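Local coordinates for protein ricin B-like lectin (Macrolepiota procera, PDB 4IZX) that binds carbohydrate, holding the galactose-containing disaccharide lactose in a pocket of its single beta-trefoil domain, at residues Q8-T13 / W135-P140; E84-R89 / F100-N105; N107-G112 / Q123-W128. All coordinates share one frame; numbering follows the deposited sequence.

How the contacts relate
Near its N terminus the chain lays down strand 9-14 and returns to it at its very end, so contact 1 closes a loop around nearly the whole beta-trefoil, pairing the first strand with the last. Contacts 2 and 3 are nested inside this loop and follow one another in series without crossing. Contact 2 closes the hairpin of strands 86-89 and 97-100; contact 3 closes the one of strands 106-110 and 120-126. Their centres are about 12 Å apart, and the backbones of N105 and T127 probably share a hydrogen bond. I137 packs on I87, joining contacts 1 and 2, while the W135 indole lies against 108-110, joining contacts 1 and 3.

Contact 1: Q8-T13 / W135-P140; sequences QTYKIT and WTIDRP
K11 reaches across the antiparallel pair of strands 9-13 and 135-138. From CB its CG takes the crowded position between backbone N and carbonyl carbon (chi1 62°), which leans the chain over toward the partner strand. K11 CG lies 3.5 Å from D138 OD1, CD runs on with looser contacts, and K11 CE rests 3.4 Å from R139 O. A bend at the last torsion (chi4 60°) then turns the ammonium back, so that K11 NZ forms a salt bridge with D138 OD1 at 2.8 Å, arriving from above the carboxylate plane. D138 CG takes the same crowded position, and the two chains cross obliquely. The charge has a second partner in the ring of Y36, a cation-pi contact.

Beneath the bridge the backbones of K11 and D138 bond both ways, as do those of T13 and T136; the T136 N to T13 O bond measures 2.9 Å. Water 2 sits on the same face among K11 O, T13 OG1, T136 OG1 and D138 OD1, with too few protons for all the acceptors around it; D138 OD1, at 2.7 Å, is the nearest of the four. It can thus link the threonine hydroxyls to the carboxylate, whose negative charge the lysine probably stabilises.

On the face that carries I12 and I137 the contacts are apolar. I12 CG2, anti to the backbone N, meets W135 CB at 3.8 Å, and I137 CG2 presses on Y10 CB at 3.6 Å. Along the edge of the Y10 ring runs the D138 carbonyl.

Strand 135-138 is outermost in this four-stranded antiparallel sheet, and its pairing with strand 9-14, the last strand with the first, closes the beta-trefoil; strand 44-48 flanks strand 9-14 on the other side, its W44 and F46 packing on I12.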
loop_
_atom_site.group_PDB
_atom_site.type_symbol
_atom_site.label_atom_id
_atom_site.label_comp_id
_atom_site.label_asym_id
_atom_site.label_seq_id
_atom_site.Cartn_x
_atom_site.Cartn_y
_atom_site.Cartn_z
ATOM N N GLN A 8 10.910 -5.708 9.357
ATOM C CA GLN A 8 10.915 -6.617 8.247
ATOM C C GLN A 8 10.340 -5.966 7.023
ATOM O O GLN A 8 9.669 -4.935 7.100
ATOM C CB GLN A 8 10.172 -7.900 8.593
ATOM C CG GLN A 8 10.758 -8.623 9.802
ATOM C CD GLN A 8 12.203 -8.968 9.649
ATOM O OE1 GLN A 8 13.092 -8.418 10.309
ATOM N NE2 GLN A 8 12.445 -9.899 8.806
ATOM N N THR A 9 10.656 -6.548 5.883
ATOM C CA THR A 9 10.321 -6.032 4.571
ATOM C C THR A 9 9.430 -6.984 3.825
ATOM O O THR A 9 9.623 -8.199 3.831
ATOM C CB THR A 9 11.636 -5.763 3.807
ATOM O OG1 THR A 9 12.419 -4.783 4.535
ATOM C CG2 THR A 9 11.414 -5.264 2.406
ATOM N N TYR A 10 8.407 -6.445 3.162
ATOM C CA TYR A 10 7.344 -7.224 2.571
ATOM C C TYR A 10 6.971 -6.717 1.188
ATOM O O TYR A 10 7.188 -5.531 0.867
ATOM C CB TYR A 10 6.085 -7.179 3.455
ATOM C CG TYR A 10 6.342 -7.700 4.848
ATOM C CD1 TYR A 10 6.389 -9.072 5.100
ATOM C CD2 TYR A 10 6.593 -6.870 5.914
ATOM C CE1 TYR A 10 6.659 -9.568 6.383
ATOM C CE2 TYR A 10 6.861 -7.343 7.181
ATOM C CZ TYR A 10 6.923 -8.696 7.398
ATOM O OH TYR A 10 7.174 -9.142 8.680
ATOM N N LYS A 11 6.351 -7.584 0.385
ATOM C CA LYS A 11 5.597 -7.189 -0.784
ATOM C C LYS A 11 4.120 -7.164 -0.410
ATOM O O LYS A 11 3.666 -7.916 0.445
ATOM C CB LYS A 11 5.867 -8.093 -1.972
ATOM C CG LYS A 11 5.485 -9.547 -1.773
ATOM C CD LYS A 11 5.710 -10.335 -3.063
ATOM C CE LYS A 11 5.714 -11.833 -2.944
ATOM N NZ LYS A 11 4.503 -12.405 -2.440
ATOM N N ILE A 12 3.377 -6.299 -1.081
ATOM C CA ILE A 12 1.990 -6.024 -0.743
ATOM C C ILE A 12 1.167 -6.255 -2.016
ATOM O O ILE A 12 1.300 -5.513 -2.995
ATOM C CB ILE A 12 1.786 -4.618 -0.190
ATOM C CG1 ILE A 12 2.713 -4.343 0.991
ATOM C CG2 ILE A 12 0.342 -4.458 0.206
ATOM C CD1 ILE A 12 2.751 -2.939 1.450
ATOM N N THR A 13 0.373 -7.333 -2.044
ATOM C CA THR A 13 -0.260 -7.837 -3.259
ATOM C C THR A 13 -1.762 -7.563 -3.190
ATOM O O THR A 13 -2.417 -7.876 -2.210
ATOM C CB THR A 13 -0.034 -9.334 -3.439
ATOM O OG1 THR A 13 1.369 -9.596 -3.406
ATOM C CG2 THR A 13 -0.571 -9.811 -4.761
ATOM N N TRP A 135 -5.469 -6.575 0.626
ATOM C CA TRP A 135 -4.072 -6.768 0.257
ATOM C C TRP A 135 -3.488 -7.872 1.112
ATOM O O TRP A 135 -3.714 -7.924 2.315
ATOM C CB TRP A 135 -3.258 -5.478 0.512
ATOM C CG TRP A 135 -3.846 -4.221 -0.098
ATOM C CD1 TRP A 135 -4.801 -3.444 0.442
ATOM C CD2 TRP A 135 -3.543 -3.673 -1.367
ATOM N NE1 TRP A 135 -5.115 -2.425 -0.413
ATOM C CE2 TRP A 135 -4.334 -2.532 -1.520
ATOM C CE3 TRP A 135 -2.621 -3.991 -2.372
ATOM C CZ2 TRP A 135 -4.234 -1.701 -2.634
ATOM C CZ3 TRP A 135 -2.551 -3.176 -3.493
ATOM C CH2 TRP A 135 -3.327 -2.039 -3.598
ATOM N N THR A 136 -2.647 -8.720 0.511
ATOM C CA THR A 136 -1.810 -9.626 1.305
ATOM C C THR A 136 -0.456 -8.989 1.548
ATOM O O THR A 136 -0.002 -8.185 0.758
ATOM C CB THR A 136 -1.671 -11.001 0.671
ATOM O OG1 THR A 136 -1.098 -10.848 -0.612
ATOM C CG2 THR A 136 -3.005 -11.669 0.591
ATOM N N ILE A 137 0.157 -9.306 2.670
ATOM C CA ILE A 137 1.473 -8.776 3.056
ATOM C C ILE A 137 2.358 -9.996 3.342
ATOM O O ILE A 137 2.083 -10.731 4.295
ATOM C CB ILE A 137 1.378 -7.838 4.286
ATOM C CG1 ILE A 137 0.435 -6.660 4.007
ATOM C CG2 ILE A 137 2.754 -7.366 4.690
ATOM C CD1 ILE A 137 0.138 -5.805 5.221
ATOM N N ASP A 138 3.392 -10.237 2.539
ATOM C CA ASP A 138 4.213 -11.428 2.759
ATOM C C ASP A 138 5.605 -11.216 2.198
ATOM O O ASP A 138 5.949 -10.112 1.768
ATOM C CB ASP A 138 3.520 -12.689 2.314
ATOM C CG ASP A 138 3.102 -12.612 0.928
ATOM O OD1 ASP A 138 3.666 -11.803 0.183
ATOM O OD2 ASP A 138 2.107 -13.290 0.621
ATOM N N ARG A 139 6.471 -12.193 2.426
ATOM C CA ARG A 139 7.888 -11.944 2.229
ATOM C C ARG A 139 8.208 -11.811 0.743
ATOM O O ARG A 139 7.552 -12.411 -0.097
ATOM C CB ARG A 139 8.752 -13.026 2.835
ATOM C CG ARG A 139 8.711 -13.094 4.340
ATOM C CD ARG A 139 9.910 -13.894 4.824
ATOM N NE ARG A 139 10.092 -13.895 6.272
ATOM C CZ ARG A 139 9.596 -14.817 7.074
ATOM N NH1 ARG A 139 8.965 -15.898 6.574
ATOM N NH2 ARG A 139 9.859 -14.716 8.382
ATOM N N PRO A 140 9.219 -11.000 0.416
ATOM C CA PRO A 140 9.590 -10.787 -0.995
ATOM C C PRO A 140 10.184 -11.998 -1.686
ATOM O O PRO A 140 10.741 -12.877 -1.004
ATOM C CB PRO A 140 10.630 -9.669 -0.926
ATOM C CG PRO A 140 10.485 -9.045 0.399
ATOM C CD PRO A 140 10.013 -10.141 1.309
ATOM O OXT PRO A 140 10.190 -11.996 -2.922
HETATM O O HOH W 1 10.477 -11.360 7.428
HETATM O O HOH W 2 1.924 -9.987 -0.734
#

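Contact 2: E84-R89 / F100-N105; sequences EWHIWR and FVPFTN
The imidazole of H86 is gripped by two residues of the type II turn V101-T104. P102 CB stands over the middle of one imidazole face, 3.7 Å from the ring centroid and 11° off its normal, a CH-pi contact. At its edge H86 points CE1 into the face of F103, a T-shaped pair with planes at 77°; H86 CE1 is 3.7 Å from F103 CZ. The proline ring also reaches across to the start of the other segment, P102 CD touching E84 O at 3.0 Å.

One antiparallel hydrogen-bonded pair sets this geometry. F100 N meets H86 O at 2.8 Å in an almost straight bond (175°), and H86 N returns one to F100 O. The same carbonyl lies at the edge of the W85 indole, with W85 CE3 3.4 Å from F100 O, while W85 CZ3 packs on V101 CG2. Further out, F100 CD1 meets W88 CD1 at 3.9 Å, the two rings inclined obliquely.

The turn itself is fastened by V101 O, which accepts from both T104 N and T104 OG1, the hydroxyl coming from above the carbonyl plane. F103 has positive phi, as the third residue of a type II turn does.

Around this beta-hairpin, W85 gives its NE1 to L64 O and packs on I99 and L108, F100 rests on N107 of strand 106-110, and E84 and I87 touch strand 53-57.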
loop_
_atom_site.group_PDB
_atom_site.type_symbol
_atom_site.label_atom_id
_atom_site.label_comp_id
_atom_site.label_asym_id
_atom_site.label_seq_id
_atom_site.Cartn_x
_atom_site.Cartn_y
_atom_site.Cartn_z
ATOM N N GLU A 84 2.363 7.791 8.829
ATOM C CA GLU A 84 1.724 6.738 9.620
ATOM C C GLU A 84 0.443 6.219 8.995
ATOM O O GLU A 84 -0.433 6.991 8.572
ATOM C CB GLU A 84 1.469 7.203 11.050
ATOM C CG GLU A 84 2.733 7.230 11.909
ATOM C CD GLU A 84 2.476 7.609 13.356
ATOM O OE1 GLU A 84 3.194 7.152 14.246
ATOM O OE2 GLU A 84 1.569 8.429 13.604
ATOM N N TRP A 85 0.323 4.901 9.053
ATOM C CA TRP A 85 -0.835 4.149 8.589
ATOM C C TRP A 85 -1.362 3.265 9.710
ATOM O O TRP A 85 -0.608 2.755 10.519
ATOM C CB TRP A 85 -0.442 3.223 7.416
ATOM C CG TRP A 85 0.059 3.945 6.223
ATOM C CD1 TRP A 85 1.349 4.126 5.855
ATOM C CD2 TRP A 85 -0.736 4.554 5.193
ATOM N NE1 TRP A 85 1.409 4.800 4.642
ATOM C CE2 TRP A 85 0.141 5.066 4.221
ATOM C CE3 TRP A 85 -2.113 4.731 4.999
ATOM C CZ2 TRP A 85 -0.318 5.708 3.063
ATOM C CZ3 TRP A 85 -2.553 5.367 3.867
ATOM C CH2 TRP A 85 -1.656 5.848 2.915
ATOM N N HIS A 86 -2.674 3.021 9.703
ATOM C CA HIS A 86 -3.259 1.949 10.490
ATOM C C HIS A 86 -3.462 0.749 9.558
ATOM O O HIS A 86 -3.924 0.897 8.441
ATOM C CB HIS A 86 -4.604 2.342 11.091
ATOM C CG HIS A 86 -4.495 3.281 12.263
ATOM N ND1 HIS A 86 -5.603 3.810 12.902
ATOM C CD2 HIS A 86 -3.409 3.727 12.941
ATOM C CE1 HIS A 86 -5.193 4.531 13.926
ATOM N NE2 HIS A 86 -3.874 4.499 13.973
ATOM N N ILE A 87 -3.098 -0.438 10.034
ATOM C CA ILE A 87 -3.189 -1.646 9.243
ATOM C C ILE A 87 -3.996 -2.662 10.027
ATOM O O ILE A 87 -3.673 -2.947 11.167
ATOM C CB ILE A 87 -1.798 -2.194 8.883
ATOM C CG1 ILE A 87 -0.998 -1.136 8.113
ATOM C CG2 ILE A 87 -1.944 -3.485 8.101
ATOM C CD1 ILE A 87 0.368 -1.576 7.685
ATOM N N TRP A 88 -5.062 -3.175 9.420
ATOM C CA TRP A 88 -5.951 -4.099 10.093
ATOM C C TRP A 88 -6.245 -5.265 9.202
ATOM O O TRP A 88 -6.311 -5.127 7.983
ATOM C CB TRP A 88 -7.293 -3.457 10.475
ATOM C CG TRP A 88 -7.134 -2.227 11.313
ATOM C CD1 TRP A 88 -7.545 -0.959 10.991
ATOM C CD2 TRP A 88 -6.507 -2.135 12.598
ATOM N NE1 TRP A 88 -7.174 -0.089 11.977
ATOM C CE2 TRP A 88 -6.549 -0.779 12.983
ATOM C CE3 TRP A 88 -5.916 -3.070 13.467
ATOM C CZ2 TRP A 88 -5.961 -0.334 14.190
ATOM C CZ3 TRP A 88 -5.348 -2.620 14.647
ATOM C CH2 TRP A 88 -5.386 -1.265 14.998
ATOM N N ARG A 89 -6.499 -6.421 9.799
ATOM C CA ARG A 89 -7.029 -7.539 9.010
ATOM C C ARG A 89 -8.385 -7.165 8.419
ATOM O O ARG A 89 -9.205 -6.503 9.061
ATOM C CB ARG A 89 -7.206 -8.767 9.878
ATOM C CG ARG A 89 -5.917 -9.306 10.411
ATOM C CD ARG A 89 -5.157 -10.118 9.428
ATOM N NE ARG A 89 -3.950 -10.668 10.027
ATOM C CZ ARG A 89 -3.125 -11.516 9.428
ATOM N NH1 ARG A 89 -3.371 -11.996 8.213
ATOM N NH2 ARG A 89 -1.977 -11.835 10.032
ATOM N N PHE A 100 -5.242 1.946 6.232
ATOM C CA PHE A 100 -6.062 3.155 6.446
ATOM C C PHE A 100 -5.192 4.341 6.794
ATOM O O PHE A 100 -4.272 4.268 7.585
ATOM C CB PHE A 100 -7.026 2.958 7.614
ATOM C CG PHE A 100 -8.194 2.062 7.344
ATOM C CD1 PHE A 100 -8.111 0.707 7.520
ATOM C CD2 PHE A 100 -9.407 2.613 6.991
ATOM C CE1 PHE A 100 -9.222 -0.095 7.325
ATOM C CE2 PHE A 100 -10.505 1.827 6.754
ATOM C CZ PHE A 100 -10.430 0.485 6.963
ATOM N N VAL A 101 -5.612 5.529 6.339
ATOM C CA VAL A 101 -5.125 6.764 6.979
ATOM C C VAL A 101 -5.683 6.742 8.410
ATOM O O VAL A 101 -6.891 6.541 8.611
ATOM C CB VAL A 101 -5.567 8.042 6.239
ATOM C CG1 VAL A 101 -5.090 9.295 6.963
ATOM C CG2 VAL A 101 -5.071 8.021 4.784
ATOM N N PRO A 102 -4.814 6.954 9.408
ATOM C CA PRO A 102 -5.265 6.785 10.783
ATOM C C PRO A 102 -6.469 7.594 11.125
ATOM O O PRO A 102 -6.546 8.780 10.772
ATOM C CB PRO A 102 -4.058 7.230 11.601
ATOM C CG PRO A 102 -2.902 6.826 10.745
ATOM C CD PRO A 102 -3.356 7.187 9.357
ATOM N N PHE A 103 -7.430 6.925 11.781
ATOM C CA PHE A 103 -8.634 7.560 12.331
ATOM C C PHE A 103 -9.557 8.103 11.252
ATOM O O PHE A 103 -10.420 8.922 11.508
ATOM C CB PHE A 103 -8.247 8.639 13.322
ATOM C CG PHE A 103 -7.339 8.144 14.430
ATOM C CD1 PHE A 103 -7.776 7.195 15.345
ATOM C CD2 PHE A 103 -6.054 8.587 14.508
ATOM C CE1 PHE A 103 -6.933 6.724 16.344
ATOM C CE2 PHE A 103 -5.222 8.168 15.515
ATOM C CZ PHE A 103 -5.646 7.221 16.420
ATOM N N THR A 104 -9.435 7.556 10.047
ATOM C CA THR A 104 -10.346 7.861 8.962
ATOM C C THR A 104 -10.916 6.554 8.431
ATOM O O THR A 104 -10.406 5.453 8.720
ATOM C CB THR A 104 -9.661 8.574 7.785
ATOM O OG1 THR A 104 -8.935 7.643 6.978
ATOM C CG2 THR A 104 -8.736 9.701 8.275
ATOM N N ASN A 105 -11.898 6.697 7.537
ATOM C CA ASN A 105 -12.450 5.575 6.812
ATOM C C ASN A 105 -11.856 5.447 5.407
ATOM O O ASN A 105 -12.412 4.724 4.582
ATOM C CB ASN A 105 -13.966 5.748 6.696
ATOM C CG ASN A 105 -14.668 5.545 8.009
ATOM O OD1 ASN A 105 -14.456 4.541 8.695
ATOM N ND2 ASN A 105 -15.558 6.462 8.339
#

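Contact 3: N107-G112 / Q123-W128; sequences NLDLSG and QLWWTW
Two different first torsions bring D109 and Q123 side by side: the carboxylate swings anti to the backbone N (chi1 176°), while Q123 CG takes the crowded position between backbone N and carbonyl carbon and the chain then runs out extended. Both belong to a beta-hairpin of the beta-trefoil, strands 106-110 and 120-126. The glutamine amide donates from NE2 to D109 OD1 at 2.9 Å, the bond nearly straight and lying in the amide plane, yet it meets the carboxylate from well above, the two planes being 59° apart. The other oxygen, D109 OD2, approaches W125 CB to 3.4 Å and accepts from water 3 and from the NE2 of Q133, which with W135 forms the Q-x-W signature of ricin B-type lectins and also takes a bond from N107 ND2, so that it helps to hold both N107 and D109 from the second shell. So many donors would probably favour the ionised form of the aspartate.

Below, D109 pairs with Q123 and N107 with W125, each through two backbone hydrogen bonds; D109 N to Q123 O is 2.8 Å. Between them the L108 and L124 side chains diverge, meeting only loosely at L108 CD1 and L124 CD2, 4.1 Å apart.

The sequence D-L-S-G at 109-112 recurs at D22-G25 in the galactose pocket, consistent with the internal repetition of the trefoil. S111 CB lies against the Q123 amide, and water 4 accepts from both G112 N and Q123 NE2.

At the far end N107 CG, also in the crowded position, turns its OD1 to the hydroxyl of T127; R98 donates to the same oxygen, and T127 OG1 donates a hydrogen bond to N107 OD1 at 2.8 Å, from above the amide plane.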
loop_
_atom_site.group_PDB
_atom_site.type_symbol
_atom_site.label_atom_id
_atom_site.label_comp_id
_atom_site.label_asym_id
_atom_site.label_seq_id
_atom_site.Cartn_x
_atom_site.Cartn_y
_atom_site.Cartn_z
ATOM N N ASN A 107 -9.086 4.013 2.956
ATOM C CA ASN A 107 -8.102 2.940 2.832
ATOM C C ASN A 107 -7.558 2.823 1.426
ATOM O O ASN A 107 -8.172 3.271 0.445
ATOM C CB ASN A 107 -8.583 1.608 3.423
ATOM C CG ASN A 107 -9.808 0.969 2.796
ATOM O OD1 ASN A 107 -10.307 -0.039 3.368
ATOM N ND2 ASN A 107 -10.284 1.414 1.660
ATOM N N LEU A 108 -6.408 2.164 1.306
ATOM C CA LEU A 108 -5.798 1.947 0.013
ATOM C C LEU A 108 -6.709 1.166 -0.893
ATOM O O LEU A 108 -7.288 0.154 -0.517
ATOM C CB LEU A 108 -4.462 1.180 0.169
ATOM C CG LEU A 108 -3.228 2.061 0.294
ATOM C CD1 LEU A 108 -3.282 2.966 1.504
ATOM C CD2 LEU A 108 -1.994 1.191 0.364
ATOM N N ASP A 109 -6.747 1.585 -2.161
ATOM C CA ASP A 109 -7.682 1.113 -3.179
ATOM C C ASP A 109 -6.882 1.096 -4.492
ATOM O O ASP A 109 -6.350 2.117 -4.921
ATOM C CB ASP A 109 -8.873 2.114 -3.177
ATOM C CG ASP A 109 -9.917 1.863 -4.236
ATOM O OD1 ASP A 109 -9.575 1.916 -5.447
ATOM O OD2 ASP A 109 -11.087 1.628 -3.855
ATOM N N LEU A 110 -6.801 -0.073 -5.114
ATOM C CA LEU A 110 -6.210 -0.172 -6.444
ATOM C C LEU A 110 -7.264 0.313 -7.424
ATOM O O LEU A 110 -8.359 -0.250 -7.509
ATOM C CB LEU A 110 -5.768 -1.607 -6.746
ATOM C CG LEU A 110 -5.101 -1.800 -8.125
ATOM C CD1 LEU A 110 -3.846 -0.944 -8.273
ATOM C CD2 LEU A 110 -4.797 -3.265 -8.354
ATOM N N SER A 111 -6.954 1.406 -8.103
ATOM C CA SER A 111 -7.956 2.157 -8.866
ATOM C C SER A 111 -8.491 1.384 -10.053
ATOM O O SER A 111 -7.985 0.322 -10.429
ATOM C CB SER A 111 -7.409 3.514 -9.278
ATOM O OG SER A 111 -6.427 3.442 -10.252
ATOM N N GLY A 112 -9.573 1.904 -10.616
ATOM C CA GLY A 112 -10.308 1.180 -11.620
ATOM C C GLY A 112 -10.890 -0.123 -11.125
ATOM O O GLY A 112 -11.031 -1.082 -11.894
ATOM N N GLN A 123 -4.722 4.511 -4.863
ATOM C CA GLN A 123 -5.397 5.676 -4.367
ATOM C C GLN A 123 -5.995 5.409 -2.987
ATOM O O GLN A 123 -6.020 4.259 -2.526
ATOM C CB GLN A 123 -6.454 6.172 -5.344
ATOM C CG GLN A 123 -7.619 5.213 -5.412
ATOM C CD GLN A 123 -8.646 5.508 -6.486
ATOM O OE1 GLN A 123 -8.646 6.590 -7.092
ATOM N NE2 GLN A 123 -9.574 4.572 -6.681
ATOM N N LEU A 124 -6.528 6.440 -2.353
ATOM C CA LEU A 124 -7.445 6.293 -1.243
ATOM C C LEU A 124 -8.877 6.222 -1.735
ATOM O O LEU A 124 -9.245 6.876 -2.710
ATOM C CB LEU A 124 -7.369 7.452 -0.253
ATOM C CG LEU A 124 -6.005 7.640 0.413
ATOM C CD1 LEU A 124 -6.065 8.855 1.333
ATOM C CD2 LEU A 124 -5.548 6.405 1.139
ATOM N N TRP A 125 -9.705 5.482 -1.018
ATOM C CA TRP A 125 -11.145 5.524 -1.223
ATOM C C TRP A 125 -11.816 5.133 0.074
ATOM O O TRP A 125 -11.264 4.346 0.878
ATOM C CB TRP A 125 -11.583 4.586 -2.351
ATOM C CG TRP A 125 -12.929 4.937 -2.954
ATOM C CD1 TRP A 125 -14.165 4.555 -2.523
ATOM C CD2 TRP A 125 -13.135 5.827 -4.051
ATOM N NE1 TRP A 125 -15.126 5.167 -3.277
ATOM C CE2 TRP A 125 -14.529 5.970 -4.207
ATOM C CE3 TRP A 125 -12.277 6.505 -4.912
ATOM C CZ2 TRP A 125 -15.086 6.742 -5.212
ATOM C CZ3 TRP A 125 -12.842 7.285 -5.926
ATOM C CH2 TRP A 125 -14.236 7.402 -6.056
ATOM N N TRP A 126 -13.032 5.634 0.294
ATOM C CA TRP A 126 -13.867 5.203 1.382
ATOM C C TRP A 126 -13.945 3.681 1.454
ATOM O O TRP A 126 -14.086 3.023 0.433
ATOM C CB TRP A 126 -15.304 5.749 1.128
ATOM C CG TRP A 126 -16.223 5.648 2.263
ATOM C CD1 TRP A 126 -17.145 4.685 2.522
ATOM C CD2 TRP A 126 -16.395 6.651 3.225
ATOM N NE1 TRP A 126 -17.868 5.025 3.654
ATOM C CE2 TRP A 126 -17.372 6.213 4.130
ATOM C CE3 TRP A 126 -15.768 7.868 3.436
ATOM C CZ2 TRP A 126 -17.798 7.003 5.188
ATOM C CZ3 TRP A 126 -16.140 8.616 4.515
ATOM C CH2 TRP A 126 -17.135 8.180 5.387
ATOM N N THR A 127 -13.891 3.144 2.650
ATOM C CA THR A 127 -13.823 1.726 2.824
ATOM C C THR A 127 -15.160 1.025 2.512
ATOM O O THR A 127 -16.222 1.451 2.972
ATOM C CB THR A 127 -13.324 1.374 4.227
ATOM O OG1 THR A 127 -12.933 0.012 4.289
ATOM C CG2 THR A 127 -14.320 1.637 5.321
ATOM N N TRP A 128 -15.076 -0.064 1.751
ATOM C CA TRP A 128 -16.231 -0.919 1.486
ATOM C C TRP A 128 -15.706 -2.267 1.063
ATOM O O TRP A 128 -14.485 -2.497 0.987
ATOM C CB TRP A 128 -17.183 -0.309 0.460
ATOM C CG TRP A 128 -16.636 -0.169 -0.935
ATOM C CD1 TRP A 128 -15.692 0.689 -1.351
ATOM C CD2 TRP A 128 -17.036 -0.918 -2.076
ATOM N NE1 TRP A 128 -15.472 0.535 -2.692
ATOM C CE2 TRP A 128 -16.281 -0.459 -3.156
ATOM C CE3 TRP A 128 -17.965 -1.965 -2.290
ATOM C CZ2 TRP A 128 -16.414 -0.997 -4.435
ATOM C CZ3 TRP A 128 -18.071 -2.494 -3.564
ATOM C CH2 TRP A 128 -17.316 -2.001 -4.619
HETATM O O HOH W 3 -13.618 1.519 -4.706
HETATM O O HOH W 4 -10.959 4.159 -9.515
#